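Side-chain contacts in uncharacterized protein aq_328 (Aquifex aeolicus, PDB 1R4V), which is of unknown function but adopts a mainly helical histone fold and may take part in protein heterodimerization: residues Asp77-Ala80 and Leu81-Asn85; Met121-Gly124 and Glu125-Ser129; Ile42-Asp46 and Glu47-Leu51; Glu101-Gly105 and Val106-Leu110. All coordinates share one frame; numbering follows the deposited sequence.

Contact 1 of 4, residues Asp77-Ala80 and Leu81-Asn85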
# COMPACT_ATOMS: atom_id res chain seq x y z
N ASP A 77 24.10 7.51 -4.18
CA ASP A 77 24.26 6.12 -4.54
C ASP A 77 23.20 5.22 -3.88
O ASP A 77 23.38 4.02 -3.78
CB ASP A 77 25.68 5.68 -4.19
CG ASP A 77 26.14 4.47 -4.99
OD1 ASP A 77 25.42 4.06 -5.94
OD2 ASP A 77 27.20 3.85 -4.74
N PHE A 78 22.09 5.80 -3.44
CA PHE A 78 20.99 5.12 -2.79
C PHE A 78 19.72 5.89 -3.16
O PHE A 78 19.78 7.06 -3.52
CB PHE A 78 21.14 5.07 -1.25
CG PHE A 78 21.17 6.41 -0.62
CD1 PHE A 78 19.98 7.04 -0.24
CD2 PHE A 78 22.37 7.08 -0.46
CE1 PHE A 78 20.00 8.29 0.29
CE2 PHE A 78 22.39 8.34 0.08
CZ PHE A 78 21.21 8.94 0.46
N ILE A 79 18.57 5.24 -3.07
CA ILE A 79 17.31 5.92 -3.28
C ILE A 79 16.79 6.51 -1.98
O ILE A 79 16.70 5.82 -0.97
CB ILE A 79 16.30 4.93 -3.83
CG1 ILE A 79 16.82 4.43 -5.20
CG2 ILE A 79 14.92 5.61 -3.99
CD1 ILE A 79 16.26 3.12 -5.54
N ALA A 80 16.45 7.79 -2.02
CA ALA A 80 15.84 8.53 -0.93
C ALA A 80 14.36 8.73 -1.22
O ALA A 80 13.89 8.57 -2.35
CB ALA A 80 16.47 9.89 -0.79
N LEU A 81 13.62 9.11 -0.18
CA LEU A 81 12.19 9.41 -0.31
C LEU A 81 11.92 10.45 -1.40
O LEU A 81 10.97 10.28 -2.17
CB LEU A 81 11.61 9.88 1.03
CG LEU A 81 10.12 10.23 1.07
CD1 LEU A 81 9.32 9.00 0.76
CD2 LEU A 81 9.71 10.78 2.43
N ALA A 82 12.76 11.50 -1.44
CA ALA A 82 12.68 12.59 -2.43
C ALA A 82 12.77 12.12 -3.88
O ALA A 82 12.36 12.85 -4.78
CB ALA A 82 13.79 13.58 -2.21
N ASP A 83 13.35 10.94 -4.09
CA ASP A 83 13.53 10.35 -5.42
C ASP A 83 12.33 9.53 -5.89
O ASP A 83 12.30 9.13 -7.03
CB ASP A 83 14.74 9.40 -5.41
CG ASP A 83 16.04 10.10 -5.02
OD1 ASP A 83 16.22 11.29 -5.41
OD2 ASP A 83 16.93 9.54 -4.34
N LEU A 84 11.38 9.22 -5.03
CA LEU A 84 10.24 8.38 -5.41
C LEU A 84 9.21 9.15 -6.23
O LEU A 84 9.16 10.38 -6.21
CB LEU A 84 9.57 7.76 -4.21
CG LEU A 84 10.40 6.79 -3.37
CD1 LEU A 84 9.50 6.10 -2.37
CD2 LEU A 84 11.13 5.75 -4.20
N ASN A 85 8.40 8.37 -6.96
CA ASN A 85 7.36 8.89 -7.82
C ASN A 85 6.05 9.13 -7.03
O ASN A 85 4.99 8.89 -7.57
CB ASN A 85 7.17 7.90 -8.98
CG ASN A 85 6.68 8.56 -10.25
OD1 ASN A 85 7.28 9.52 -10.72
ND2 ASN A 85 5.61 8.02 -10.83
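The carboxylate of D83 is held at both oxygens: OD2 receives the backbone N-H of A80, while OD1 pairs with the guanidinium of R76 in a salt bridge. The bond from A80 N to D83 OD2 is 2.9 Å long and almost straight (170°), and it reaches the oxygen on its anti side, somewhat out of the carboxylate plane. The torsion about CA-CB explains how: with chi1 at -59°, CG of D83 lies beside its own backbone N and the carboxylate folds back over the turn toward A80. A second bond runs the other way, from D83 N to A80 O at 3.0 Å. Together the two bonds close a ring between residues three apart, and L84 N to L81 O adds the next 3-10 turn. R76 probably offsets the charge of this buried carboxylate, while the N-H of A80 satisfies OD2 by a hydrogen bond. On the apolar side, CG2 of I79 meets CD2 of L84 at 3.8 Å, the two side chains crossing at about a right angle; CG2 also passes CB of D83 at 4.1 Å. I79 and L84 both rest on A67 of helix 67-73 and on L127, so the turn has a greasy inner face. A short loop strand, paired in parallel through I79 with the strand at N122 and leading into a tight turn before the next helix, is consistent with the paired loops of a histone fold.

Contact 2 of 4, residues Met121-Gly124 and Glu125-Ser129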
# COMPACT_ATOMS: atom_id res chain seq x y z
N MSE A 121 19.86 -0.19 -7.39
CA MSE A 121 20.49 0.59 -6.34
C MSE A 121 19.98 0.29 -4.95
O MSE A 121 18.84 -0.11 -4.76
CB MSE A 121 20.29 2.08 -6.58
CG MSE A 121 20.98 2.61 -7.80
SE MSE A 121 20.64 4.57 -8.02
CE MSE A 121 20.41 4.97 -6.33
N ASN A 122 20.84 0.58 -3.99
CA ASN A 122 20.57 0.55 -2.57
C ASN A 122 19.38 1.46 -2.25
O ASN A 122 19.28 2.52 -2.84
CB ASN A 122 21.78 1.08 -1.81
CG ASN A 122 21.62 0.93 -0.30
OD1 ASN A 122 21.10 -0.08 0.15
ND2 ASN A 122 22.06 1.93 0.47
N VAL A 123 18.48 1.02 -1.37
CA VAL A 123 17.42 1.89 -0.89
C VAL A 123 17.95 2.40 0.44
O VAL A 123 18.34 1.63 1.31
CB VAL A 123 16.06 1.20 -0.73
CG1 VAL A 123 15.05 2.19 -0.15
CG2 VAL A 123 15.59 0.65 -2.06
N GLY A 124 17.98 3.72 0.63
CA GLY A 124 18.51 4.25 1.87
C GLY A 124 17.74 3.80 3.09
O GLY A 124 16.52 3.62 3.04
N GLU A 125 18.43 3.63 4.22
CA GLU A 125 17.74 3.18 5.42
C GLU A 125 16.67 4.16 5.92
O GLU A 125 15.63 3.73 6.45
CB GLU A 125 18.74 2.81 6.53
CG GLU A 125 19.35 1.42 6.34
CD GLU A 125 18.35 0.27 6.41
OE1 GLU A 125 17.50 0.21 7.34
OE2 GLU A 125 18.41 -0.61 5.52
N ASP A 126 16.87 5.46 5.74
CA ASP A 126 15.85 6.42 6.16
C ASP A 126 14.58 6.27 5.32
O ASP A 126 13.47 6.41 5.82
CB ASP A 126 16.36 7.85 6.13
CG ASP A 126 17.36 8.16 7.24
OD1 ASP A 126 17.55 7.38 8.22
OD2 ASP A 126 18.01 9.23 7.22
N LEU A 127 14.71 5.94 4.03
CA LEU A 127 13.54 5.65 3.22
C LEU A 127 12.89 4.34 3.71
O LEU A 127 11.67 4.24 3.85
CB LEU A 127 13.90 5.58 1.75
CG LEU A 127 12.80 5.06 0.81
CD1 LEU A 127 11.46 5.76 0.98
CD2 LEU A 127 13.24 5.20 -0.61
N LYS A 128 13.70 3.30 3.94
CA LYS A 128 13.19 2.01 4.42
C LYS A 128 12.33 2.20 5.65
O LYS A 128 11.26 1.59 5.78
CB LYS A 128 14.33 1.04 4.71
CG LYS A 128 14.72 0.20 3.49
CD LYS A 128 13.87 -1.08 3.42
CE LYS A 128 14.34 -2.15 4.41
NZ LYS A 128 13.21 -3.03 4.91
N SER A 129 12.77 3.08 6.54
CA SER A 129 12.00 3.46 7.73
C SER A 129 10.65 4.10 7.44
O SER A 129 9.81 4.10 8.31
CB SER A 129 12.80 4.43 8.60
OG SER A 129 13.94 3.75 9.09
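Apolar contact comes first: CG1 of V123 touches CD2 of L127 at 3.5 Å and CG of the same leucine at 3.8 Å. V123 has CG1 anti to the backbone N (chi1 177°), which turns this methyl toward the helix, and the two side chains meet at a slant. The aliphatic part of K128 lies more loosely beside the same methyl, its CG 4.2 Å from V123 CG1, before the chain bends away. L127 continues inward onto L81 and reaches I134 of helix 131-149; V123 reaches F64, P117 and Y131.

Backbone hydrogen bonds form the second group. G124 stands at the N-cap, and its O accepts from K128 N at 3.0 Å, a nearly straight bond (168°). S129 N to E125 O, 2.9 Å, carries the helical pattern one step further. CB of L127 also packs near the G124 carbonyl, 3.5 Å from G124 O, so the leucine lies against both the valine methyl and the first turn of backbone.

The short strand 122-123 passes through the N-cap glycine directly into helix 125-128, a strand-to-helix junction consistent with a loop of the histone fold.

Contact 3 of 4, residues Ile42-Asp46 and Glu47-Leu51. With ZN (zinc ion), chain E.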
# COMPACT_ATOMS: atom_id res chain seq x y z
N ILE A 42 -15.88 -1.56 4.82
CA ILE A 42 -15.51 -2.49 3.78
C ILE A 42 -15.30 -3.84 4.44
O ILE A 42 -14.45 -3.99 5.32
CB ILE A 42 -14.23 -2.10 3.04
CG1 ILE A 42 -14.40 -0.79 2.27
CG2 ILE A 42 -13.80 -3.25 2.13
CD1 ILE A 42 -13.09 -0.10 1.94
N ASP A 43 -16.07 -4.83 4.00
CA ASP A 43 -15.99 -6.17 4.51
C ASP A 43 -15.06 -6.99 3.61
O ASP A 43 -15.40 -7.37 2.51
CB ASP A 43 -17.42 -6.73 4.55
CG ASP A 43 -17.50 -8.15 5.10
OD1 ASP A 43 -16.47 -8.72 5.52
OD2 ASP A 43 -18.59 -8.79 5.15
N LEU A 44 -13.85 -7.27 4.11
CA LEU A 44 -12.86 -8.09 3.41
C LEU A 44 -12.92 -9.56 3.82
O LEU A 44 -13.36 -9.87 4.92
CB LEU A 44 -11.46 -7.57 3.74
CG LEU A 44 -11.08 -6.12 3.47
CD1 LEU A 44 -9.73 -5.77 4.12
CD2 LEU A 44 -11.05 -5.89 1.97
N THR A 45 -12.46 -10.44 2.94
CA THR A 45 -12.20 -11.85 3.19
C THR A 45 -10.73 -12.11 2.95
O THR A 45 -10.04 -11.25 2.38
CB THR A 45 -12.98 -12.75 2.23
OG1 THR A 45 -12.58 -12.52 0.87
CG2 THR A 45 -14.46 -12.42 2.24
N ASP A 46 -10.23 -13.29 3.33
CA ASP A 46 -8.85 -13.66 3.05
C ASP A 46 -8.56 -13.49 1.55
O ASP A 46 -7.51 -12.95 1.21
CB ASP A 46 -8.51 -15.08 3.50
CG ASP A 46 -8.43 -15.25 5.02
OD1 ASP A 46 -8.15 -14.28 5.74
OD2 ASP A 46 -8.64 -16.34 5.61
N GLU A 47 -9.46 -13.96 0.69
CA GLU A 47 -9.32 -13.85 -0.76
C GLU A 47 -9.16 -12.41 -1.24
O GLU A 47 -8.28 -12.13 -2.08
CB GLU A 47 -10.52 -14.46 -1.49
CG GLU A 47 -10.34 -14.40 -3.01
CD GLU A 47 -11.45 -15.06 -3.80
OE1 GLU A 47 -12.64 -15.03 -3.39
OE2 GLU A 47 -11.10 -15.62 -4.86
N THR A 48 -10.01 -11.50 -0.75
CA THR A 48 -9.93 -10.11 -1.19
C THR A 48 -8.80 -9.33 -0.51
O THR A 48 -8.31 -8.36 -1.10
CB THR A 48 -11.28 -9.35 -1.09
OG1 THR A 48 -11.86 -9.44 0.22
CG2 THR A 48 -12.29 -9.95 -2.09
N ILE A 49 -8.40 -9.72 0.70
CA ILE A 49 -7.20 -9.15 1.32
C ILE A 49 -5.98 -9.49 0.48
O ILE A 49 -5.14 -8.61 0.28
CB ILE A 49 -6.99 -9.62 2.77
CG1 ILE A 49 -8.06 -9.03 3.68
CG2 ILE A 49 -5.58 -9.26 3.29
CD1 ILE A 49 -8.23 -9.77 5.02
N GLU A 50 -5.85 -10.72 0.00
CA GLU A 50 -4.73 -11.08 -0.85
C GLU A 50 -4.68 -10.23 -2.13
O GLU A 50 -3.60 -9.78 -2.55
CB GLU A 50 -4.79 -12.56 -1.24
CG GLU A 50 -4.46 -13.50 -0.10
CD GLU A 50 -2.98 -13.50 0.25
OE1 GLU A 50 -2.12 -13.27 -0.63
OE2 GLU A 50 -2.67 -13.78 1.43
N LEU A 51 -5.84 -10.03 -2.75
CA LEU A 51 -5.91 -9.21 -3.96
C LEU A 51 -5.53 -7.76 -3.66
O LEU A 51 -4.78 -7.14 -4.43
CB LEU A 51 -7.31 -9.31 -4.59
CG LEU A 51 -7.64 -10.67 -5.21
CD1 LEU A 51 -9.12 -10.77 -5.56
CD2 LEU A 51 -6.83 -10.91 -6.46
ZN ZN E . -8.80 -16.97 7.48
O HOH W 1 -14.43 -8.85 0.25
O HOH W 2 -13.99 -13.33 -1.23
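T45 is the N-cap of helix 46-62, and the first helical bonds start from T45 and D46: I49 N reaches T45 O at 2.8 Å, and E50 N reaches D46 O at 3.0 Å. Side chains close the end as a capping box. T48 N donates to OG1 of T45 at 3.2 Å, and T45 N donates to OG1 of T48 at 3.0 Å in an almost perfectly straight line (179°). Both hydroxyls sit between their own backbone N and carbonyl carbon (chi1 62° for T45, 53° for T48), which turns each toward the other residue's N-H. The T48 hydroxyl donates in turn to a water, OG1 to water oxygen 2.6 Å, and that water donates to D43 O. A second water links the T45 hydroxyl to the carboxylate of E47. Putting an alanine at T48 would probably leave T45 N and the water on D43 O without their hydroxyl partner, and half of the box would be lost. Beneath the cap, CD1 of L44 meets CG1 of I49 at 3.7 Å, the side chains at roughly a right angle. On the outer side, OD2 of D46 binds a zinc ion at 2.0 Å, with E21 as the other protein ligand, while OD1 pairs with R25. Zinc and arginine together are likely to stabilise the negative charge of D46, which lies in the first turn, where the helix dipole should also suit an acid.

Contact 4 of 4, residues Glu101-Gly105 and Val106-Leu110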
# COMPACT_ATOMS: atom_id res chain seq x y z
N GLU A 101 -4.58 6.26 14.94
CA GLU A 101 -4.06 5.70 16.19
C GLU A 101 -4.16 4.17 16.24
O GLU A 101 -3.24 3.51 16.73
CB GLU A 101 -4.76 6.33 17.39
CG GLU A 101 -4.66 7.86 17.36
CD GLU A 101 -4.63 8.53 18.73
OE1 GLU A 101 -5.11 7.95 19.73
OE2 GLU A 101 -4.11 9.68 18.79
N GLN A 102 -5.26 3.63 15.72
CA GLN A 102 -5.48 2.19 15.67
C GLN A 102 -4.46 1.47 14.80
O GLN A 102 -4.10 1.94 13.72
CB GLN A 102 -6.87 1.86 15.15
CG GLN A 102 -7.19 0.35 15.04
CD GLN A 102 -8.69 0.07 14.98
OE1 GLN A 102 -9.47 0.88 15.46
NE2 GLN A 102 -9.08 -1.05 14.38
N ASP A 103 -4.01 0.33 15.28
CA ASP A 103 -3.10 -0.52 14.55
C ASP A 103 -3.94 -1.32 13.54
O ASP A 103 -4.79 -2.09 13.96
CB ASP A 103 -2.41 -1.43 15.55
CG ASP A 103 -1.40 -2.34 14.91
OD1 ASP A 103 -0.86 -3.16 15.69
OD2 ASP A 103 -1.08 -2.34 13.70
N MSE A 104 -3.70 -1.14 12.24
CA MSE A 104 -4.41 -1.92 11.21
C MSE A 104 -3.55 -3.01 10.58
O MSE A 104 -3.89 -3.57 9.54
CB MSE A 104 -5.04 -1.02 10.16
CG MSE A 104 -4.05 -0.29 9.27
SE MSE A 104 -4.84 0.82 7.83
CE MSE A 104 -5.31 2.41 8.86
N GLY A 105 -2.43 -3.32 11.22
CA GLY A 105 -1.58 -4.45 10.86
C GLY A 105 -0.48 -4.10 9.86
O GLY A 105 0.14 -5.00 9.32
N VAL A 106 -0.23 -2.82 9.63
CA VAL A 106 0.67 -2.41 8.54
C VAL A 106 2.06 -2.99 8.67
O VAL A 106 2.63 -3.45 7.69
CB VAL A 106 0.68 -0.88 8.34
CG1 VAL A 106 1.67 -0.47 7.25
CG2 VAL A 106 -0.70 -0.37 7.93
N ASP A 107 2.61 -3.04 9.89
CA ASP A 107 3.94 -3.60 10.10
C ASP A 107 4.01 -5.08 9.76
O ASP A 107 4.99 -5.52 9.17
CB ASP A 107 4.42 -3.37 11.52
CG ASP A 107 4.66 -1.91 11.80
OD1 ASP A 107 4.23 -1.41 12.86
OD2 ASP A 107 5.27 -1.18 10.98
N GLU A 108 2.96 -5.82 10.11
CA GLU A 108 2.91 -7.23 9.78
C GLU A 108 2.64 -7.39 8.29
O GLU A 108 3.17 -8.30 7.66
CB GLU A 108 1.84 -7.96 10.62
CG GLU A 108 1.98 -7.78 12.12
CD GLU A 108 1.18 -6.62 12.72
OE1 GLU A 108 1.33 -5.45 12.27
OE2 GLU A 108 0.41 -6.87 13.68
N LEU A 109 1.81 -6.53 7.72
CA LEU A 109 1.43 -6.67 6.32
C LEU A 109 2.64 -6.36 5.42
O LEU A 109 2.82 -6.96 4.36
CB LEU A 109 0.25 -5.76 6.01
CG LEU A 109 -1.06 -6.11 6.73
CD1 LEU A 109 -2.01 -4.95 6.49
CD2 LEU A 109 -1.59 -7.44 6.24
N LEU A 110 3.47 -5.43 5.87
CA LEU A 110 4.69 -5.07 5.14
C LEU A 110 5.59 -6.30 5.01
O LEU A 110 6.08 -6.61 3.93
CB LEU A 110 5.43 -3.95 5.86
CG LEU A 110 6.14 -2.88 5.02
CD1 LEU A 110 7.30 -2.37 5.83
CD2 LEU A 110 6.57 -3.30 3.60
O HOH W 3 1.29 -2.28 12.43
O HOH W 4 -1.03 -0.23 11.38
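An Asx turn leads into helix 106-113, whose N-cap is G105: OD2 of D103 accepts from G105 N at 3.0 Å, met from well above the carboxylate plane (45°). The carbonyl of G105 then starts the helix, its O taking L109 N at 2.8 Å. At phi 91° a CB on this residue would run into the carbonyl oxygen of M104, so these backbone angles suit glycine. Waters finish the opening: one accepts from M104 N and V106 N, another accepts from D107 N and donates to D103 OD2 at 2.7 Å. CG of M104, a selenomethionine, lies alongside CG2 of V106 at 3.6 Å, both side chains on F97. E108 bends at chi2 (92°), which brings OE1 back over the G105 peptide, 3.2 Å from G105 O; both are acceptors, so no hydrogen bond forms. That oxygen also faces D103 OD2 at 4.2 Å, two acids approaching from opposite directions. K31 probably moderates them, in a salt bridge with D103 OD1 and a long, weak pairing with E108 OE2. With an alanine in place of E108, K31 would probably lose its weaker mate and one flank of the G105 peptide its cover. Bringing two carboxylates so near probably raises the proton affinity of one or both, an effect that K31 and the helix N terminus should offset.

In the fold
From the N terminus the order is contact 3, contact 1, contact 4, contact 2; each is a local turn closed before the next opens, so none nest or cross. Contact 3 caps helix 46-62 after helix 29-40, contact 1 leaves strand 78-79 toward helix 88-98, contact 4 starts helix 106-113, and contact 2 joins strand 122-123 to helix 125-128. Contacts 1 and 2 touch directly through two probable hydrogen bonds, I79 N to N122 O at 2.8 Å and G124 N to I79 O at 2.9 Å, uniting the strands in a two-stranded parallel sheet. Contact 3 lies across the chain's centre from both, its centre about 15 Å from that of contact 4.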